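Beta-N-acetylglucosaminidase-like protein Glycoside hydrolase family 20 (Flavobacterium johnsoniae, PDB 6YHH) probably releases terminal N-acetylglucosamine from chitin-derived oligosaccharides by hydrolysis, as a family 20 beta-N-acetylglucosaminidase of bacterial chitin metabolism. Local coordinates at residues 24-32 / 52-62; 40-51 / 110-121. All coordinates share one frame; numbering follows the deposited sequence.

Interaction 1 of 2, residues 24-32 / 52-62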
# COMPACT_ATOMS: atom_id res chain seq x y z
N THR A 24 27.54 7.33 -19.00
CA THR A 24 26.29 6.90 -19.64
C THR A 24 25.88 5.52 -19.15
O THR A 24 26.67 4.59 -19.12
CB THR A 24 26.45 6.89 -21.16
OG1 THR A 24 26.65 8.24 -21.62
CG2 THR A 24 25.16 6.34 -21.82
N LEU A 25 24.62 5.37 -18.68
CA LEU A 25 24.14 4.09 -18.18
C LEU A 25 23.67 3.20 -19.35
O LEU A 25 22.91 3.66 -20.26
CB LEU A 25 22.95 4.29 -17.21
CG LEU A 25 23.16 4.20 -15.76
CD1 LEU A 25 21.78 4.52 -15.12
CD2 LEU A 25 23.63 2.83 -15.33
N THR A 26 24.19 1.99 -19.36
CA THR A 26 23.92 1.03 -20.42
C THR A 26 23.70 -0.31 -19.80
O THR A 26 23.87 -0.53 -18.61
CB THR A 26 25.16 0.83 -21.33
OG1 THR A 26 26.17 0.12 -20.63
CG2 THR A 26 25.64 2.18 -21.83
N LYS A 27 23.38 -1.27 -20.67
CA LYS A 27 23.22 -2.64 -20.25
C LYS A 27 24.50 -3.33 -19.75
O LYS A 27 24.45 -4.40 -19.14
CB LYS A 27 22.56 -3.44 -21.40
CG LYS A 27 21.67 -4.58 -20.89
CD LYS A 27 20.81 -5.08 -22.03
CE LYS A 27 20.25 -6.40 -21.61
NZ LYS A 27 19.02 -6.18 -20.89
N ASN A 28 25.65 -2.68 -19.90
CA ASN A 28 26.92 -3.17 -19.36
C ASN A 28 27.07 -2.89 -17.88
O ASN A 28 27.97 -3.41 -17.22
CB ASN A 28 28.14 -2.52 -20.10
CG ASN A 28 29.44 -3.24 -19.78
OD1 ASN A 28 29.48 -4.49 -19.85
ND2 ASN A 28 30.50 -2.49 -19.35
N PHE A 29 26.20 -2.01 -17.34
CA PHE A 29 26.30 -1.67 -15.94
C PHE A 29 26.22 -2.81 -14.94
O PHE A 29 25.25 -3.63 -14.95
CB PHE A 29 25.27 -0.62 -15.60
CG PHE A 29 25.43 -0.00 -14.22
CD1 PHE A 29 26.35 1.03 -14.01
CD2 PHE A 29 24.66 -0.40 -13.15
CE1 PHE A 29 26.47 1.59 -12.76
CE2 PHE A 29 24.78 0.22 -11.89
CZ PHE A 29 25.72 1.18 -11.71
N LYS A 30 27.22 -2.86 -14.08
CA LYS A 30 27.33 -3.77 -12.98
C LYS A 30 27.95 -3.13 -11.75
O LYS A 30 28.62 -2.08 -11.86
CB LYS A 30 28.20 -5.02 -13.42
CG LYS A 30 27.61 -5.87 -14.51
CD LYS A 30 28.47 -7.10 -14.85
CE LYS A 30 29.50 -6.78 -15.95
NZ LYS A 30 29.14 -6.15 -17.30
N VAL A 31 27.75 -3.78 -10.61
CA VAL A 31 28.23 -3.37 -9.32
C VAL A 31 29.10 -4.43 -8.67
O VAL A 31 28.86 -5.64 -8.75
CB VAL A 31 27.08 -2.93 -8.37
CG1 VAL A 31 26.18 -4.09 -8.01
CG2 VAL A 31 27.60 -2.26 -7.11
N ASN A 32 30.12 -3.95 -7.96
CA ASN A 32 31.08 -4.78 -7.23
C ASN A 32 31.34 -4.14 -5.90
O ASN A 32 31.39 -2.90 -5.84
CB ASN A 32 32.40 -4.81 -8.01
CG ASN A 32 33.35 -5.84 -7.45
OD1 ASN A 32 33.02 -7.03 -7.36
ND2 ASN A 32 34.57 -5.37 -7.02
N LEU A 52 17.30 1.49 -9.40
CA LEU A 52 17.85 2.09 -10.61
C LEU A 52 17.24 1.54 -11.88
O LEU A 52 16.92 2.28 -12.79
CB LEU A 52 19.39 1.91 -10.60
CG LEU A 52 20.12 2.57 -11.73
CD1 LEU A 52 19.87 4.09 -11.79
CD2 LEU A 52 21.61 2.27 -11.70
N ASP A 53 17.09 0.23 -11.93
CA ASP A 53 16.47 -0.44 -13.08
C ASP A 53 15.03 -0.00 -13.23
O ASP A 53 14.54 0.23 -14.34
CB ASP A 53 16.55 -1.95 -12.94
CG ASP A 53 16.74 -2.68 -14.32
OD1 ASP A 53 16.75 -2.05 -15.37
OD2 ASP A 53 16.92 -3.91 -14.22
N GLY A 54 14.31 0.13 -12.10
CA GLY A 54 12.93 0.57 -12.20
C GLY A 54 12.78 1.96 -12.84
O GLY A 54 11.80 2.28 -13.48
N ARG A 55 13.77 2.82 -12.62
CA ARG A 55 13.73 4.14 -13.18
C ARG A 55 14.16 4.25 -14.62
O ARG A 55 13.84 5.25 -15.30
CB ARG A 55 14.65 5.07 -12.37
CG ARG A 55 14.36 5.21 -10.91
CD ARG A 55 15.19 6.26 -10.25
NE ARG A 55 15.04 6.23 -8.82
CZ ARG A 55 15.61 7.07 -7.97
NH1 ARG A 55 16.27 8.12 -8.46
NH2 ARG A 55 15.41 6.93 -6.68
N THR A 56 14.91 3.26 -15.09
CA THR A 56 15.59 3.31 -16.38
C THR A 56 15.19 2.30 -17.42
O THR A 56 15.43 2.54 -18.65
CB THR A 56 17.10 3.20 -16.22
OG1 THR A 56 17.50 1.98 -15.57
CG2 THR A 56 17.63 4.37 -15.45
N GLY A 57 14.66 1.14 -16.97
CA GLY A 57 14.15 0.17 -17.94
C GLY A 57 15.28 -0.51 -18.72
O GLY A 57 15.02 -1.00 -19.86
N ILE A 58 16.44 -0.64 -18.12
CA ILE A 58 17.61 -1.19 -18.81
C ILE A 58 17.63 -2.69 -18.81
O ILE A 58 18.07 -3.27 -19.81
CB ILE A 58 18.90 -0.53 -18.30
CG1 ILE A 58 18.89 0.93 -18.77
CG2 ILE A 58 20.13 -1.35 -18.81
CD1 ILE A 58 19.98 1.81 -18.22
N PHE A 59 17.13 -3.32 -17.76
CA PHE A 59 17.19 -4.77 -17.50
C PHE A 59 18.63 -5.19 -17.24
O PHE A 59 19.28 -5.87 -18.07
CB PHE A 59 16.53 -5.58 -18.64
CG PHE A 59 15.01 -5.46 -18.71
CD1 PHE A 59 14.36 -4.28 -19.01
CD2 PHE A 59 14.25 -6.58 -18.47
CE1 PHE A 59 12.96 -4.22 -19.09
CE2 PHE A 59 12.86 -6.50 -18.53
CZ PHE A 59 12.25 -5.32 -18.79
N PHE A 60 19.15 -4.78 -16.10
CA PHE A 60 20.55 -5.06 -15.73
C PHE A 60 20.78 -6.55 -15.62
O PHE A 60 19.88 -7.32 -15.25
CB PHE A 60 20.88 -4.36 -14.38
CG PHE A 60 20.82 -2.86 -14.47
CD1 PHE A 60 21.47 -2.21 -15.43
CD2 PHE A 60 20.11 -2.11 -13.51
CE1 PHE A 60 21.48 -0.84 -15.51
CE2 PHE A 60 20.14 -0.75 -13.57
CZ PHE A 60 20.76 -0.09 -14.59
N GLU A 61 22.01 -6.96 -15.89
CA GLU A 61 22.40 -8.39 -15.78
C GLU A 61 22.30 -9.00 -14.43
O GLU A 61 21.92 -10.13 -14.31
CB GLU A 61 23.86 -8.60 -16.32
N GLN A 62 22.71 -8.34 -13.36
CA GLN A 62 22.76 -8.94 -12.08
C GLN A 62 21.39 -9.04 -11.45
O GLN A 62 20.58 -8.07 -11.57
CB GLN A 62 23.64 -8.07 -11.17
CG GLN A 62 25.11 -8.22 -11.45
CD GLN A 62 25.88 -7.15 -10.75
OE1 GLN A 62 25.81 -5.99 -11.15
NE2 GLN A 62 26.52 -7.50 -9.63
O HOH W 1 23.85 -4.96 -16.76
O HOH W 2 24.05 -5.58 -13.28
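Q62 pairs its side-chain amide with the backbone of V31. V31 N donates to Q62 OE1 at 3.0 Å, with an N-H...O angle of 162°. Q62 NE2 returns a bond to V31 O at 3.1 Å, on a lone pair. The two bonds fix the amide's orientation. Q62 CG stands anti to its own carbonyl carbon (chi1 -76°), and the chain beyond is extended, so the amide reaches strand 31-35. At the other end K27 bends at its last torsion. K27 NZ donates to F59 O at 2.8 Å and to I58 O at 3.2 Å. Between these ends, one water links F29 O to E61 N, and another joins F29 O to Q62 N and Q62 OE1.

Beside this polar row lies an apolar layer. L25 and L52 meet tip to tip, CD1 to CD1 at 3.9 Å. I58 CD1 packs on L25 CB. The F29 and F60 rings meet obliquely, planes 47° apart, with F29 CD2 over one face of F60.

Further out, D53 holds the turn after helix 40-56. D53 OD1 accepts from F59 N at 2.7 Å and D53 OD2 from F60 N at 3.0 Å. T26 OG1 accepts from N28 N in an ST turn. The F59 ring meets Y547 of the second subunit. The contact joins the loops before strand 31-35 and after helix 40-56 in the family 20 domain 2 region. Q62 thus satisfies V31 N and O, K27 the I58 and F59 carbonyls, and D53 the F59 and F60 amides, with L25, F29, L52, I58 and F60 packed beside them.

Interaction 2 of 2, residues 40-51 / 110-121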
# COMPACT_ATOMS: atom_id res chain seq x y z
N ARG A 40 25.03 -6.19 5.79
CA ARG A 40 23.89 -5.34 5.36
C ARG A 40 24.14 -4.65 4.05
O ARG A 40 23.23 -4.23 3.34
CB ARG A 40 23.57 -4.30 6.44
CG ARG A 40 24.59 -3.18 6.63
CD ARG A 40 24.20 -2.09 7.66
NE ARG A 40 23.97 -2.66 8.99
CZ ARG A 40 24.89 -2.88 9.91
NH1 ARG A 40 26.16 -2.52 9.66
NH2 ARG A 40 24.58 -3.50 11.02
N ILE A 41 25.42 -4.61 3.64
CA ILE A 41 25.71 -3.98 2.36
C ILE A 41 25.05 -4.74 1.19
O ILE A 41 24.72 -4.12 0.15
CB ILE A 41 27.26 -3.81 2.14
CG1 ILE A 41 27.60 -2.94 0.96
CG2 ILE A 41 27.87 -5.20 1.89
CD1 ILE A 41 27.18 -1.49 1.04
N PHE A 42 24.87 -6.05 1.30
CA PHE A 42 24.42 -6.88 0.15
C PHE A 42 22.98 -6.56 -0.27
O PHE A 42 22.70 -6.29 -1.41
CB PHE A 42 24.65 -8.36 0.40
CG PHE A 42 26.13 -8.68 0.60
CD1 PHE A 42 27.07 -8.34 -0.37
CD2 PHE A 42 26.55 -9.23 1.80
CE1 PHE A 42 28.45 -8.61 -0.16
CE2 PHE A 42 27.90 -9.51 2.00
CZ PHE A 42 28.81 -9.18 1.04
N GLY A 43 22.11 -6.52 0.72
CA GLY A 43 20.70 -6.19 0.39
C GLY A 43 20.65 -4.75 -0.08
O GLY A 43 19.83 -4.42 -0.98
N GLY A 44 21.38 -3.86 0.56
CA GLY A 44 21.34 -2.42 0.13
C GLY A 44 21.76 -2.20 -1.29
O GLY A 44 21.18 -1.38 -1.99
N VAL A 45 22.82 -2.90 -1.73
CA VAL A 45 23.29 -2.82 -3.11
C VAL A 45 22.29 -3.46 -4.06
O VAL A 45 21.99 -2.91 -5.13
CB VAL A 45 24.74 -3.41 -3.27
CG1 VAL A 45 25.13 -3.43 -4.73
CG2 VAL A 45 25.70 -2.52 -2.51
N THR A 46 21.71 -4.56 -3.65
CA THR A 46 20.67 -5.20 -4.49
C THR A 46 19.47 -4.27 -4.69
O THR A 46 19.00 -4.07 -5.83
CB THR A 46 20.22 -6.54 -3.82
OG1 THR A 46 21.37 -7.43 -3.62
CG2 THR A 46 19.20 -7.23 -4.74
N ARG A 47 19.01 -3.66 -3.58
CA ARG A 47 17.85 -2.72 -3.70
C ARG A 47 18.20 -1.52 -4.54
O ARG A 47 17.41 -1.08 -5.29
CB ARG A 47 17.38 -2.32 -2.31
CG ARG A 47 16.72 -3.47 -1.58
CD ARG A 47 16.17 -3.13 -0.22
NE ARG A 47 17.15 -2.76 0.80
CZ ARG A 47 17.73 -3.66 1.59
NH1 ARG A 47 17.41 -4.96 1.49
NH2 ARG A 47 18.61 -3.25 2.47
N PHE A 48 19.41 -1.00 -4.42
CA PHE A 48 19.89 0.09 -5.25
C PHE A 48 19.71 -0.24 -6.76
O PHE A 48 19.21 0.51 -7.56
CB PHE A 48 21.35 0.48 -4.90
CG PHE A 48 22.03 1.25 -6.00
CD1 PHE A 48 21.89 2.63 -6.16
CD2 PHE A 48 22.79 0.58 -6.93
CE1 PHE A 48 22.55 3.31 -7.18
CE2 PHE A 48 23.38 1.26 -7.99
CZ PHE A 48 23.28 2.61 -8.14
N LEU A 49 20.22 -1.42 -7.11
CA LEU A 49 20.19 -1.88 -8.50
C LEU A 49 18.75 -2.06 -8.99
O LEU A 49 18.40 -1.61 -10.08
CB LEU A 49 21.00 -3.16 -8.62
CG LEU A 49 21.24 -3.64 -10.05
CD1 LEU A 49 22.10 -2.62 -10.73
CD2 LEU A 49 21.95 -4.99 -10.06
N ARG A 50 17.91 -2.68 -8.16
CA ARG A 50 16.49 -2.80 -8.47
C ARG A 50 15.84 -1.45 -8.67
O ARG A 50 15.10 -1.23 -9.65
CB ARG A 50 15.73 -3.60 -7.42
CG ARG A 50 16.14 -5.06 -7.22
CD ARG A 50 15.71 -5.90 -8.44
NE ARG A 50 16.64 -5.85 -9.54
CZ ARG A 50 17.80 -6.49 -9.62
NH1 ARG A 50 18.23 -7.22 -8.57
NH2 ARG A 50 18.53 -6.38 -10.70
N ARG A 51 16.13 -0.50 -7.77
CA ARG A 51 15.53 0.81 -7.89
C ARG A 51 16.02 1.54 -9.16
O ARG A 51 15.23 2.15 -9.90
CB ARG A 51 15.80 1.65 -6.66
CG ARG A 51 15.07 1.14 -5.45
CD ARG A 51 15.63 1.61 -4.14
NE ARG A 51 15.57 3.03 -3.96
CZ ARG A 51 16.28 3.71 -3.06
NH1 ARG A 51 17.21 3.11 -2.36
NH2 ARG A 51 16.08 5.03 -2.91
N ASP A 110 30.04 0.19 5.62
CA ASP A 110 28.81 0.03 4.87
C ASP A 110 27.79 1.14 5.21
O ASP A 110 26.97 1.45 4.37
CB ASP A 110 28.19 -1.32 5.17
CG ASP A 110 28.23 -1.61 6.61
OD1 ASP A 110 29.33 -2.09 7.06
OD2 ASP A 110 27.28 -1.33 7.36
N LEU A 111 27.82 1.78 6.37
CA LEU A 111 26.81 2.81 6.68
C LEU A 111 26.98 4.00 5.73
O LEU A 111 26.02 4.48 5.12
CB LEU A 111 26.89 3.25 8.12
CG LEU A 111 26.65 2.21 9.17
CD1 LEU A 111 26.85 2.81 10.51
CD2 LEU A 111 25.29 1.55 9.10
N GLY A 112 28.21 4.47 5.56
CA GLY A 112 28.47 5.50 4.57
C GLY A 112 28.21 5.06 3.15
O GLY A 112 27.69 5.83 2.33
N ALA A 113 28.54 3.83 2.81
CA ALA A 113 28.25 3.35 1.44
C ALA A 113 26.75 3.30 1.14
O ALA A 113 26.35 3.64 0.05
CB ALA A 113 28.87 2.03 1.17
N LEU A 114 25.95 2.85 2.11
CA LEU A 114 24.49 2.86 1.95
C LEU A 114 24.00 4.28 1.66
O LEU A 114 23.16 4.50 0.81
CB LEU A 114 23.78 2.28 3.15
CG LEU A 114 23.96 0.79 3.33
CD1 LEU A 114 23.31 0.35 4.60
CD2 LEU A 114 23.44 -0.00 2.15
N HIS A 115 24.53 5.26 2.37
CA HIS A 115 24.18 6.63 2.12
C HIS A 115 24.58 7.04 0.71
O HIS A 115 23.87 7.76 -0.04
CB HIS A 115 24.85 7.59 3.14
CG HIS A 115 24.42 7.42 4.57
ND1 HIS A 115 23.12 7.08 4.96
CD2 HIS A 115 25.12 7.57 5.72
CE1 HIS A 115 23.05 7.02 6.28
NE2 HIS A 115 24.26 7.35 6.76
N GLY A 116 25.80 6.65 0.32
CA GLY A 116 26.26 7.06 -1.00
C GLY A 116 25.45 6.52 -2.12
O GLY A 116 25.34 7.17 -3.18
N LEU A 117 24.88 5.31 -1.94
CA LEU A 117 24.00 4.80 -2.96
C LEU A 117 22.75 5.70 -3.16
O LEU A 117 22.27 5.88 -4.27
CB LEU A 117 23.55 3.39 -2.59
CG LEU A 117 24.63 2.29 -2.61
CD1 LEU A 117 24.00 1.03 -2.00
CD2 LEU A 117 25.18 2.15 -3.99
N GLU A 118 22.28 6.30 -2.07
CA GLU A 118 21.13 7.23 -2.16
C GLU A 118 21.50 8.49 -2.89
O GLU A 118 20.76 8.99 -3.70
CB GLU A 118 20.58 7.58 -0.80
CG GLU A 118 20.07 6.35 -0.04
CD GLU A 118 18.87 5.66 -0.70
OE1 GLU A 118 18.20 6.25 -1.58
OE2 GLU A 118 18.58 4.51 -0.21
N THR A 119 22.70 9.01 -2.64
CA THR A 119 23.16 10.17 -3.37
C THR A 119 23.28 9.86 -4.84
O THR A 119 22.93 10.71 -5.71
CB THR A 119 24.51 10.68 -2.81
OG1 THR A 119 24.37 10.86 -1.42
CG2 THR A 119 24.92 11.97 -3.46
N LEU A 120 23.90 8.71 -5.16
CA LEU A 120 24.02 8.26 -6.56
C LEU A 120 22.67 8.22 -7.29
O LEU A 120 22.54 8.70 -8.42
CB LEU A 120 24.81 6.93 -6.66
CG LEU A 120 25.14 6.50 -8.07
CD1 LEU A 120 25.76 7.53 -8.97
CD2 LEU A 120 25.92 5.22 -8.01
N LEU A 121 21.64 7.65 -6.67
CA LEU A 121 20.30 7.68 -7.30
C LEU A 121 19.85 9.08 -7.59
O LEU A 121 19.22 9.34 -8.63
CB LEU A 121 19.32 6.96 -6.40
CG LEU A 121 19.49 5.44 -6.37
CD1 LEU A 121 18.65 4.84 -5.26
CD2 LEU A 121 19.15 4.83 -7.74
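Helices 40-51 and 110-121 run side by side in the same direction, their axes 5° apart in angle and 10.0 Å apart at closest approach. L114 CD2 packs on G44, 3.8 Å from G44 CA, where no side chain intervenes. L117 CD2 sits over one face of the F48 ring in a CH-pi contact, 4.0 Å from the centroid. L120 CD2 meets F48 CZ, and L121 passes along the CD1 side of the ring.

A salt bridge lies toward each end. R40 NH1 donates to D110 OD2 at 2.8 Å, with the oxygen in the guanidinium plane. R51 grips E118 end-on: NH1 to OE2 at 2.9 Å and NH2 to OE1 at 2.8 Å. The guanidinium and carboxylate planes are 36° apart. E118 bends at chi2 (-65°), which brings its carboxylate back to R51. L121 CD1 lies over one face of the R51 guanidinium, 3.4 Å from CZ.

Both arginines have second partners, R40 in D221 and R51 in E500. The helix pair packs on the family 20 domain 2 sheet. Helix 40-56 is the beta-alpha-beta crossover between parallel strands 31-35 and 76-80. V45 and I41 touch strand 31-35, F48 and A113 strand 76-80, and L120 strand 94-99.

Interactions 1 and 2 share helix 40-56, and their centres are 14 Å apart. Interaction 2 uses most of its length, while interaction 1 uses its last turn and the loop beyond. They touch directly. R50 NH2 probably bonds Q62 O at 2.8 Å, F60 CD2 packs on L49 CD1 at 3.5 Å, and V31 CG1 meets V45 CG1 at 3.5 Å. Their segments alternate along the chain. E500 joins the two as well, taking salt bridges from R55 and R51. Both lie in the family 20 domain 2 region, away from E317, the predicted proton donor in the catalytic domain.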